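Local coordinates for calreticulin, putative,Calreticulin, putative (Trypanosoma cruzi, PDB 5HCF), which probably acts as a lectin-like chaperone of the calreticulin family, binding carbohydrate and peptide through a globular domain of legume lectin fold, at residues 54-65 and 202-213. Sequence-based numbering, arbitrary orientation. Where two conformers were deposited one is given.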
loop_
_atom_site.group_PDB
_atom_site.type_symbol
_atom_site.label_atom_id
_atom_site.label_comp_id
_atom_site.label_asym_id
_atom_site.label_seq_id
_atom_site.Cartn_x
_atom_site.Cartn_y
_atom_site.Cartn_z
ATOM N N LEU A 54 0.409 13.227 -3.762
ATOM C CA LEU A 54 -0.423 13.905 -2.776
ATOM C C LEU A 54 -0.457 13.114 -1.471
ATOM O O LEU A 54 -0.302 11.891 -1.462
ATOM C CB LEU A 54 -1.832 14.139 -3.337
ATOM C CG LEU A 54 -2.619 12.959 -3.921
ATOM C CD1 LEU A 54 -3.217 12.077 -2.851
ATOM C CD2 LEU A 54 -3.710 13.465 -4.854
ATOM N N SER A 55 -0.657 13.821 -0.367
ATOM C CA SER A 55 -0.503 13.227 0.956
ATOM C C SER A 55 -1.433 13.864 1.977
ATOM O O SER A 55 -1.974 14.948 1.757
ATOM C CB SER A 55 0.949 13.353 1.436
ATOM O OG SER A 55 1.462 14.655 1.202
ATOM N N THR A 56 -1.623 13.171 3.091
ATOM C CA THR A 56 -2.380 13.720 4.203
ATOM C C THR A 56 -1.708 13.298 5.505
ATOM O O THR A 56 -1.033 12.270 5.560
ATOM C CB THR A 56 -3.850 13.260 4.190
ATOM O OG1 THR A 56 -4.600 14.023 5.144
ATOM C CG2 THR A 56 -3.957 11.779 4.521
ATOM N N ALA A 57 -1.887 14.098 6.547
ATOM C CA ALA A 57 -1.255 13.822 7.827
ATOM C C ALA A 57 -2.188 13.044 8.740
ATOM O O ALA A 57 -3.390 13.319 8.792
ATOM C CB ALA A 57 -0.818 15.117 8.494
ATOM N N PHE A 58 -1.632 12.059 9.441
ATOM C CA PHE A 58 -2.377 11.358 10.475
ATOM C C PHE A 58 -2.744 12.358 11.566
ATOM O O PHE A 58 -1.915 13.182 11.954
ATOM C CB PHE A 58 -1.554 10.208 11.063
ATOM C CG PHE A 58 -1.074 9.210 10.045
ATOM C CD1 PHE A 58 -1.955 8.637 9.140
ATOM C CD2 PHE A 58 0.263 8.839 9.997
ATOM C CE1 PHE A 58 -1.510 7.714 8.205
ATOM C CE2 PHE A 58 0.712 7.918 9.066
ATOM C CZ PHE A 58 -0.175 7.355 8.167
ATOM N N PRO A 59 -3.981 12.280 12.077
ATOM C CA PRO A 59 -4.406 13.195 13.145
ATOM C C PRO A 59 -3.496 13.056 14.359
ATOM O O PRO A 59 -3.166 14.043 15.016
ATOM C CB PRO A 59 -5.839 12.744 13.463
ATOM C CG PRO A 59 -6.252 11.870 12.320
ATOM C CD PRO A 59 -5.006 11.272 11.759
ATOM N N THR A 60 -3.091 11.822 14.637
ATOM C CA THR A 60 -2.093 11.541 15.657
ATOM C C THR A 60 -1.010 10.649 15.061
ATOM O O THR A 60 -1.320 9.703 14.334
ATOM C CB THR A 60 -2.711 10.855 16.892
ATOM O OG1 THR A 60 -3.881 11.572 17.305
ATOM C CG2 THR A 60 -1.713 10.817 18.040
ATOM N N PRO A 61 0.264 10.950 15.358
ATOM C CA PRO A 61 1.369 10.144 14.834
ATOM C C PRO A 61 1.234 8.694 15.272
ATOM O O PRO A 61 0.693 8.430 16.346
ATOM C CB PRO A 61 2.608 10.797 15.449
ATOM C CG PRO A 61 2.183 12.188 15.767
ATOM C CD PRO A 61 0.742 12.092 16.155
ATOM N N ILE A 62 1.719 7.770 14.447
ATOM C CA ILE A 62 1.477 6.349 14.664
ATOM C C ILE A 62 2.749 5.584 15.014
ATOM O O ILE A 62 3.745 5.652 14.298
ATOM C CB ILE A 62 0.828 5.700 13.417
ATOM C CG1 ILE A 62 -0.538 6.331 13.142
ATOM C CG2 ILE A 62 0.690 4.198 13.596
ATOM C CD1 ILE A 62 -1.136 5.932 11.808
ATOM N N ASN A 63 2.711 4.862 16.128
ATOM C CA ASN A 63 3.823 4.010 16.520
ATOM C C ASN A 63 3.374 2.562 16.654
ATOM O O ASN A 63 2.177 2.271 16.645
ATOM C CB ASN A 63 4.442 4.495 17.832
ATOM C CG ASN A 63 5.958 4.407 17.830
ATOM O OD1 ASN A 63 6.532 3.368 17.501
ATOM N ND2 ASN A 63 6.613 5.501 18.202
ATOM N N ASN A 64 4.336 1.656 16.783
ATOM C CA ASN A 64 4.032 0.241 16.949
ATOM C C ASN A 64 5.021 -0.463 17.879
ATOM O O ASN A 64 5.466 -1.570 17.595
ATOM C CB ASN A 64 3.992 -0.463 15.588
ATOM C CG ASN A 64 5.301 -0.352 14.834
ATOM O OD1 ASN A 64 6.004 0.655 14.935
ATOM N ND2 ASN A 64 5.645 -1.394 14.082
ATOM N N GLU A 65 5.359 0.176 18.994
ATOM C CA GLU A 65 6.267 -0.438 19.959
ATOM C C GLU A 65 5.597 -1.628 20.647
ATOM O O GLU A 65 4.566 -1.467 21.304
ATOM C CB GLU A 65 6.723 0.579 21.002
ATOM C CG GLU A 65 7.975 0.153 21.738
ATOM C CD GLU A 65 8.417 1.165 22.763
ATOM O OE1 GLU A 65 9.033 0.753 23.770
ATOM O OE2 GLU A 65 8.155 2.370 22.561
ATOM N N HIS A 202 10.363 -4.971 13.125
ATOM C CA HIS A 202 8.984 -4.556 12.871
ATOM C C HIS A 202 8.729 -3.089 13.201
ATOM O O HIS A 202 7.850 -2.460 12.615
ATOM C CB HIS A 202 8.024 -5.422 13.685
ATOM C CG HIS A 202 7.890 -4.986 15.109
ATOM N ND1 HIS A 202 6.941 -4.077 15.525
ATOM C CD2 HIS A 202 8.603 -5.312 16.214
ATOM C CE1 HIS A 202 7.063 -3.875 16.823
ATOM N NE2 HIS A 202 8.065 -4.614 17.265
ATOM N N LYS A 203 9.503 -2.550 14.140
ATOM C CA LYS A 203 9.245 -1.218 14.676
ATOM C C LYS A 203 9.660 -0.086 13.754
ATOM O O LYS A 203 10.732 -0.107 13.154
ATOM C CB LYS A 203 9.952 -1.070 16.025
ATOM C CG LYS A 203 9.564 0.156 16.827
ATOM C CD LYS A 203 10.468 0.275 18.048
ATOM C CE LYS A 203 11.852 0.797 17.659
ATOM N NZ LYS A 203 11.990 2.274 17.591
ATOM N N VAL A 204 8.792 0.910 13.651
ATOM C CA VAL A 204 9.108 2.110 12.902
ATOM C C VAL A 204 10.243 2.847 13.599
ATOM O O VAL A 204 10.204 3.037 14.814
ATOM C CB VAL A 204 7.877 3.030 12.767
ATOM C CG1 VAL A 204 6.786 2.340 11.957
ATOM C CG2 VAL A 204 7.357 3.437 14.137
ATOM N N PRO A 205 11.271 3.245 12.834
ATOM C CA PRO A 205 12.419 3.940 13.424
ATOM C C PRO A 205 11.994 5.277 14.020
ATOM O O PRO A 205 12.320 5.575 15.167
ATOM C CB PRO A 205 13.369 4.133 12.239
ATOM C CG PRO A 205 12.502 4.087 11.040
ATOM C CD PRO A 205 11.362 3.161 11.367
ATOM N N GLU A 206 11.264 6.066 13.240
ATOM C CA GLU A 206 10.634 7.276 13.747
ATOM C C GLU A 206 9.125 7.102 13.668
ATOM O O GLU A 206 8.642 6.248 12.930
ATOM C CB GLU A 206 11.087 8.516 12.971
ATOM C CG GLU A 206 12.574 8.820 13.089
ATOM C CD GLU A 206 13.054 8.843 14.537
ATOM O OE1 GLU A 206 12.247 9.166 15.438
ATOM O OE2 GLU A 206 14.243 8.534 14.774
ATOM N N PRO A 207 8.374 7.894 14.448
ATOM C CA PRO A 207 6.911 7.814 14.358
ATOM C C PRO A 207 6.404 8.158 12.958
ATOM O O PRO A 207 6.992 8.995 12.273
ATOM C CB PRO A 207 6.438 8.843 15.389
ATOM C CG PRO A 207 7.578 9.789 15.541
ATOM C CD PRO A 207 8.827 8.990 15.323
ATOM N N LEU A 208 5.316 7.515 12.548
ATOM C CA LEU A 208 4.763 7.721 11.216
ATOM C C LEU A 208 3.805 8.897 11.235
ATOM O O LEU A 208 2.971 9.009 12.127
ATOM C CB LEU A 208 4.045 6.466 10.717
ATOM C CG LEU A 208 4.895 5.205 10.569
ATOM C CD1 LEU A 208 4.047 4.031 10.087
ATOM C CD2 LEU A 208 6.055 5.459 9.633
ATOM N N THR A 209 3.897 9.759 10.230
ATOM C CA THR A 209 3.224 11.046 10.304
ATOM C C THR A 209 2.336 11.344 9.089
ATOM O O THR A 209 1.377 12.105 9.195
ATOM C CB THR A 209 4.253 12.173 10.466
ATOM O OG1 THR A 209 3.601 13.360 10.926
ATOM C CG2 THR A 209 4.945 12.452 9.148
ATOM N N HIS A 210 2.650 10.753 7.941
ATOM C CA HIS A 210 1.844 10.959 6.739
ATOM C C HIS A 210 1.582 9.668 5.974
ATOM O O HIS A 210 2.356 8.715 6.053
ATOM C CB HIS A 210 2.523 11.954 5.791
ATOM C CG HIS A 210 2.621 13.348 6.330
ATOM N ND1 HIS A 210 3.795 13.875 6.814
ATOM C CD2 HIS A 210 1.692 14.329 6.429
ATOM C CE1 HIS A 210 3.586 15.123 7.205
ATOM N NE2 HIS A 210 2.321 15.419 6.984
ATOM N N VAL A 211 0.478 9.648 5.233
ATOM C CA VAL A 211 0.293 8.676 4.165
ATOM C C VAL A 211 0.353 9.442 2.850
ATOM O O VAL A 211 -0.206 10.533 2.735
ATOM C CB VAL A 211 -1.038 7.908 4.284
ATOM C CG1 VAL A 211 -2.215 8.859 4.166
ATOM C CG2 VAL A 211 -1.122 6.836 3.219
ATOM N N GLY A 212 1.026 8.879 1.856
ATOM C CA GLY A 212 1.134 9.539 0.570
ATOM C C GLY A 212 0.936 8.604 -0.600
ATOM O O GLY A 212 1.259 7.418 -0.527
ATOM N N ILE A 213 0.403 9.148 -1.687
ATOM C CA ILE A 213 0.302 8.415 -2.936
ATOM C C ILE A 213 1.260 9.021 -3.942
ATOM O O ILE A 213 1.074 10.146 -4.402
ATOM C CB ILE A 213 -1.129 8.420 -3.504
ATOM C CG1 ILE A 213 -2.025 7.497 -2.677
ATOM C CG2 ILE A 213 -1.130 7.964 -4.947
ATOM C CD1 ILE A 213 -3.508 7.705 -2.900
HETATM O O HOH W 1 4.287 -3.860 14.601
#
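L54-F58 and L208-I213 pair as antiparallel strands, their axes 4.6 Å apart at 153°, and the ladder resumes at I62 and L208 after the chain turns at P59-T60. L54 with I213, T56 with V211 and I62 with L208 are hydrogen-bonded pairs; S55-G212 and A57-H210 lie between as non-hydrogen-bonded pairs. At the break, F58 N still binds T209 O, from above the carbonyl plane. T209 and H210 form a classic beta bulge opposite L91 of the next strand, 83-91, to which both are hydrogen-bonded through the backbone.

The F58 ring fills this corner. With CG anti to the carbonyl carbon (chi1 -56°), it lies against the bulged strand. H210 CA sits over one face near the rim, and I62 CD1 over the centre of the other, 3.6 Å above the plane. F58 CE1 meets V211 CB at 4.0 Å. The T56 and V211 side chains lie side by side, with CG2 of T56 3.4 Å from CG1 of V211. T56 OG1 bonds H13 O. On the other side of the sheet, H210 CD2 touches A57 CB at 3.3 Å.

Beyond the ladder, the N64 amide grips the loop at H202-V204. N64 OD1 takes V204 N on a lone pair, 3.1 Å away and nearly straight at 177°. N64 ND2 gives to H202 O at 2.9 Å, and in the conformer given, a water links the same ND2 to H202 ND1.

F58 and I62 also touch I229 of the facing sheet, so apolar packing joins this pair to the core of the lectin-fold sandwich. The buried N64 amide uses both its polar atoms on main-chain partners, which fixes its rotation and ties down the loop.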